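Local coordinates for protein pumilio homology domain family member 4 (Saccharomyces cerevisiae, PDB 3BWT) that binds mRNA through its Pumilio homology domain, the single-stranded-RNA-binding part of a longer yeast protein, at residues A[208-213]-A[249-254]; A[59-64]-A[96-101]. All coordinates share one frame; numbering follows the deposited sequence.

Contact 1: A[208-213]-A[249-254]; sequences VVQYII and IEKILK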
# COMPACT_ATOMS: atom_id res chain seq x y z
N VAL A 208 -7.61 -5.03 -0.55
CA VAL A 208 -7.25 -5.51 0.78
C VAL A 208 -7.61 -6.99 0.93
O VAL A 208 -6.84 -7.78 1.45
CB VAL A 208 -7.97 -4.68 1.89
CG1 VAL A 208 -7.76 -5.31 3.25
CG2 VAL A 208 -7.50 -3.23 1.89
N VAL A 209 -8.79 -7.37 0.46
CA VAL A 209 -9.22 -8.75 0.54
C VAL A 209 -8.29 -9.65 -0.26
O VAL A 209 -7.96 -10.77 0.16
CB VAL A 209 -10.67 -8.90 0.06
CG1 VAL A 209 -11.11 -10.35 0.13
CG2 VAL A 209 -11.59 -8.03 0.89
N GLN A 210 -7.84 -9.17 -1.41
CA GLN A 210 -6.88 -9.91 -2.22
C GLN A 210 -5.53 -10.01 -1.53
O GLN A 210 -4.84 -11.02 -1.63
CB GLN A 210 -6.67 -9.23 -3.56
CG GLN A 210 -7.89 -9.13 -4.46
CD GLN A 210 -7.49 -8.63 -5.84
OE1 GLN A 210 -6.69 -9.25 -6.53
NE2 GLN A 210 -8.04 -7.48 -6.24
N TYR A 211 -5.13 -8.95 -0.85
CA TYR A 211 -3.78 -8.89 -0.32
C TYR A 211 -3.60 -9.91 0.81
O TYR A 211 -2.51 -10.46 0.99
CB TYR A 211 -3.45 -7.48 0.15
CG TYR A 211 -1.96 -7.22 0.18
CD1 TYR A 211 -1.20 -7.33 -0.98
CD2 TYR A 211 -1.32 -6.88 1.36
CE1 TYR A 211 0.15 -7.10 -0.96
CE2 TYR A 211 0.04 -6.66 1.39
CZ TYR A 211 0.77 -6.77 0.23
OH TYR A 211 2.13 -6.55 0.26
N ILE A 212 -4.66 -10.15 1.56
CA ILE A 212 -4.63 -11.14 2.62
C ILE A 212 -4.23 -12.47 2.03
O ILE A 212 -3.40 -13.18 2.57
CB ILE A 212 -6.00 -11.29 3.28
CG1 ILE A 212 -6.37 -10.00 4.02
CG2 ILE A 212 -6.02 -12.53 4.21
CD1 ILE A 212 -7.78 -9.99 4.55
N ILE A 213 -4.84 -12.80 0.90
CA ILE A 213 -4.58 -14.06 0.23
C ILE A 213 -3.18 -14.08 -0.36
O ILE A 213 -2.44 -15.04 -0.20
CB ILE A 213 -5.62 -14.31 -0.86
CG1 ILE A 213 -7.01 -14.31 -0.23
CG2 ILE A 213 -5.35 -15.62 -1.58
CD1 ILE A 213 -8.12 -14.68 -1.17
N ILE A 249 -12.70 -12.97 -6.95
CA ILE A 249 -12.96 -14.30 -7.47
C ILE A 249 -11.75 -14.80 -8.27
O ILE A 249 -11.26 -15.91 -8.04
CB ILE A 249 -14.24 -14.36 -8.32
CG1 ILE A 249 -15.46 -14.00 -7.47
CG2 ILE A 249 -14.41 -15.74 -8.90
CD1 ILE A 249 -15.87 -15.08 -6.50
N GLU A 250 -11.26 -13.97 -9.19
CA GLU A 250 -10.03 -14.24 -9.95
C GLU A 250 -8.82 -14.50 -9.06
O GLU A 250 -7.98 -15.36 -9.35
CB GLU A 250 -9.70 -13.07 -10.86
CG GLU A 250 -10.24 -13.19 -12.28
CD GLU A 250 -9.28 -12.59 -13.30
OE1 GLU A 250 -8.19 -12.13 -12.88
OE2 GLU A 250 -9.61 -12.59 -14.50
N LYS A 251 -8.71 -13.73 -7.99
CA LYS A 251 -7.59 -13.89 -7.07
C LYS A 251 -7.60 -15.31 -6.50
O LYS A 251 -6.56 -15.96 -6.44
CB LYS A 251 -7.68 -12.87 -5.94
CG LYS A 251 -6.55 -13.00 -4.94
CD LYS A 251 -5.22 -12.93 -5.65
CE LYS A 251 -4.09 -13.06 -4.68
NZ LYS A 251 -2.80 -12.65 -5.31
N ILE A 252 -8.78 -15.76 -6.08
CA ILE A 252 -8.98 -17.11 -5.58
C ILE A 252 -8.76 -18.16 -6.68
O ILE A 252 -8.10 -19.19 -6.44
CB ILE A 252 -10.39 -17.27 -4.99
CG1 ILE A 252 -10.51 -16.46 -3.69
CG2 ILE A 252 -10.69 -18.72 -4.73
CD1 ILE A 252 -11.93 -16.07 -3.35
N LEU A 253 -9.29 -17.91 -7.87
CA LEU A 253 -9.08 -18.83 -8.99
C LEU A 253 -7.59 -18.99 -9.30
O LEU A 253 -7.19 -19.99 -9.88
CB LEU A 253 -9.80 -18.34 -10.25
CG LEU A 253 -11.32 -18.51 -10.28
CD1 LEU A 253 -11.87 -18.04 -11.61
CD2 LEU A 253 -11.70 -19.96 -10.00
N LYS A 254 -6.80 -18.00 -8.92
CA LYS A 254 -5.36 -18.01 -9.19
C LYS A 254 -4.54 -18.42 -7.97
O LYS A 254 -3.31 -18.39 -7.99
CB LYS A 254 -4.90 -16.65 -9.74
CG LYS A 254 -5.35 -16.36 -11.17
CD LYS A 254 -4.82 -15.02 -11.66
CE LYS A 254 -5.10 -14.82 -13.15
NZ LYS A 254 -4.40 -13.62 -13.72
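Gln210 and Lys251 mark the closest backbone approach of two nearly parallel helix segments, with their CA atoms 6.3 Å apart and the segment axes inclined by 11°. Lys251 reaches across to Gln210. Its CG stands anti to the backbone N (chi1 179°), and the chain then bends at chi2 and runs on extended. Its CB lies 3.8 Å from Gln210 OE1, and CG packs near Gln210 CB at 4.0 Å. Farther along, Lys251 CE comes to 3.7 Å from the carbonyl O of Gln210. The ammonium group goes past this carbonyl to hydrogen-bond Thr214 OG1, on the next turn of helix 205-219. Gln210 NE2 turns back to its own helix, with a weak bond to Asn206 OD1. Beside this contact, on the buried side, Ile213 CD1 meets Ile252 CG1 at 3.9 Å. Helices 224-232 and 256-279 flank this apolar pair, through Ile228 on Ile213 and Val258 on Ile252. The pair joins Pumilio repeats 6 and 7. The chemistry is therefore divided: buried isoleucines meet by apolar packing, while the lysine lays its methylene chain against Gln210 and sends its charge to a hydroxyl of the preceding repeat.

Contact 2: A[59-64]-A[96-101]; sequences FGNYLI and GTRALQ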
# COMPACT_ATOMS: atom_id res chain seq x y z
N PHE A 59 12.65 23.02 -2.16
CA PHE A 59 14.08 22.70 -2.23
C PHE A 59 14.65 22.41 -0.85
O PHE A 59 15.53 21.56 -0.70
CB PHE A 59 14.87 23.84 -2.86
CG PHE A 59 14.35 24.24 -4.20
CD1 PHE A 59 14.40 23.36 -5.27
CD2 PHE A 59 13.78 25.49 -4.38
CE1 PHE A 59 13.90 23.72 -6.51
CE2 PHE A 59 13.29 25.86 -5.63
CZ PHE A 59 13.35 24.97 -6.69
N GLY A 60 14.14 23.14 0.14
CA GLY A 60 14.61 23.03 1.51
C GLY A 60 14.41 21.64 2.09
O GLY A 60 15.23 21.16 2.88
N ASN A 61 13.33 20.98 1.69
CA ASN A 61 13.07 19.65 2.22
C ASN A 61 14.24 18.71 1.94
O ASN A 61 14.58 17.88 2.79
CB ASN A 61 11.74 19.07 1.71
CG ASN A 61 11.84 18.50 0.30
OD1 ASN A 61 12.04 17.30 0.13
ND2 ASN A 61 11.68 19.36 -0.70
N TYR A 62 14.87 18.84 0.77
CA TYR A 62 15.95 17.92 0.38
C TYR A 62 17.20 18.15 1.21
O TYR A 62 17.94 17.22 1.49
CB TYR A 62 16.29 18.03 -1.10
CG TYR A 62 15.19 17.55 -2.01
CD1 TYR A 62 15.00 16.19 -2.23
CD2 TYR A 62 14.34 18.45 -2.64
CE1 TYR A 62 13.98 15.74 -3.07
CE2 TYR A 62 13.33 18.01 -3.47
CZ TYR A 62 13.15 16.66 -3.68
OH TYR A 62 12.13 16.25 -4.51
N LEU A 63 17.40 19.41 1.58
CA LEU A 63 18.46 19.81 2.48
C LEU A 63 18.28 19.17 3.85
O LEU A 63 19.18 18.51 4.36
CB LEU A 63 18.45 21.32 2.62
CG LEU A 63 19.51 21.97 3.51
CD1 LEU A 63 20.90 21.64 3.01
CD2 LEU A 63 19.27 23.47 3.51
N ILE A 64 17.11 19.36 4.45
CA ILE A 64 16.84 18.76 5.76
C ILE A 64 17.00 17.23 5.72
O ILE A 64 17.50 16.64 6.66
CB ILE A 64 15.44 19.14 6.29
CG1 ILE A 64 15.29 20.67 6.33
CG2 ILE A 64 15.22 18.55 7.69
CD1 ILE A 64 16.25 21.35 7.29
N GLY A 96 7.19 18.14 2.85
CA GLY A 96 7.11 17.74 4.24
C GLY A 96 7.01 16.24 4.44
O GLY A 96 7.73 15.67 5.28
N THR A 97 6.14 15.57 3.69
CA THR A 97 6.01 14.13 3.82
C THR A 97 7.30 13.40 3.45
O THR A 97 7.58 12.34 3.98
CB THR A 97 4.84 13.57 2.96
OG1 THR A 97 4.67 12.17 3.25
CG2 THR A 97 5.12 13.73 1.47
N ARG A 98 8.08 13.95 2.53
CA ARG A 98 9.33 13.29 2.16
C ARG A 98 10.42 13.53 3.21
O ARG A 98 11.19 12.63 3.55
CB ARG A 98 9.78 13.66 0.74
CG ARG A 98 9.18 12.73 -0.32
CD ARG A 98 9.76 12.95 -1.71
NE ARG A 98 9.03 13.96 -2.48
CZ ARG A 98 9.34 15.25 -2.49
NH1 ARG A 98 10.36 15.69 -1.77
NH2 ARG A 98 8.62 16.11 -3.22
N ALA A 99 10.45 14.75 3.74
CA ALA A 99 11.40 15.07 4.78
C ALA A 99 11.10 14.26 6.04
O ALA A 99 12.01 13.83 6.74
CB ALA A 99 11.35 16.55 5.08
N LEU A 100 9.82 14.06 6.33
CA LEU A 100 9.42 13.40 7.57
C LEU A 100 9.59 11.89 7.48
O LEU A 100 9.78 11.22 8.49
CB LEU A 100 7.98 13.77 7.91
CG LEU A 100 7.32 13.14 9.14
CD1 LEU A 100 8.22 13.22 10.34
CD2 LEU A 100 6.03 13.86 9.41
N GLN A 101 9.52 11.36 6.26
CA GLN A 101 9.83 9.95 6.05
C GLN A 101 11.31 9.70 6.29
O GLN A 101 11.69 8.71 6.91
CB GLN A 101 9.44 9.53 4.64
CG GLN A 101 7.95 9.56 4.37
CD GLN A 101 7.60 9.16 2.95
OE1 GLN A 101 7.99 8.10 2.48
NE2 GLN A 101 6.84 10.00 2.26
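Asn61 and Tyr62 of Pumilio repeat 2 meet Arg98 and Ala99 of repeat 3, between equivalent helices of an all-helical Pumilio repeat array. The two helix segments are essentially parallel, 2° apart. Arg98 NH1 is the focus of the polar part. Asn61 OD1 lies 3.0 Å from NH1, at the edge of the guanidinium and near its plane. Tyr62 OH comes to the same group from over one face, offset toward the rim, 3.3 Å from NH1. The angle there is poor for a hydrogen bond. Ring and guanidinium planes are only 11° apart, but the two groups overlap mainly at the phenol oxygen and its carbon. Deeper in, Ala99 CB packs 4.2 Å from Asn61 CB. As in other Pumilio repeats, Asn61 with Gln65, and Thr97 with Gln101, probably read base edges, while Tyr62 and Arg98 probably stack on bases.

The second shell fixes the asparagine. Its CG sits between the backbone N and the carbonyl carbon (chi1 80°), which carries the amide back to the start of its own helix. There ND2 donates to Asp57 O, while OD1 accepts from Gln65 NE2. The amide is thus gripped at both ends. OD1 also sits 3.6 Å above the plane of the Tyr62 ring, over its centre. On the other helix, Arg98 NH2 has a weak bond to His95 ND1.

Farther out, Thr97 links this helix to the next repeat, with its hydroxyl hydrogen-bonded to Asn132 O. Thr97 OG1 also accepts from Gln101 NE2 at 3.2 Å, and lies somewhat out of the Gln101 amide plane.

How the contacts relate
Both contacts join equivalent helices of consecutive Pumilio repeats, 6 with 7 in contact 1 and 2 with 3 in contact 2, but contact 1 lies about a turn further along them. They follow one another along the chain, contact 2 first, and lie on opposite sides of its centre. Their centres are 37 Å apart, and the nearest atoms are about 16 Å apart, so they do not touch. In Pumilio domains such helices line the concave RNA-binding face, so both contacts probably belong to its wall. Contact 2 sits at the first base-reading turn, whereas Gln210 of contact 1 corresponds to the later reading position that Gln65 holds in repeat 2.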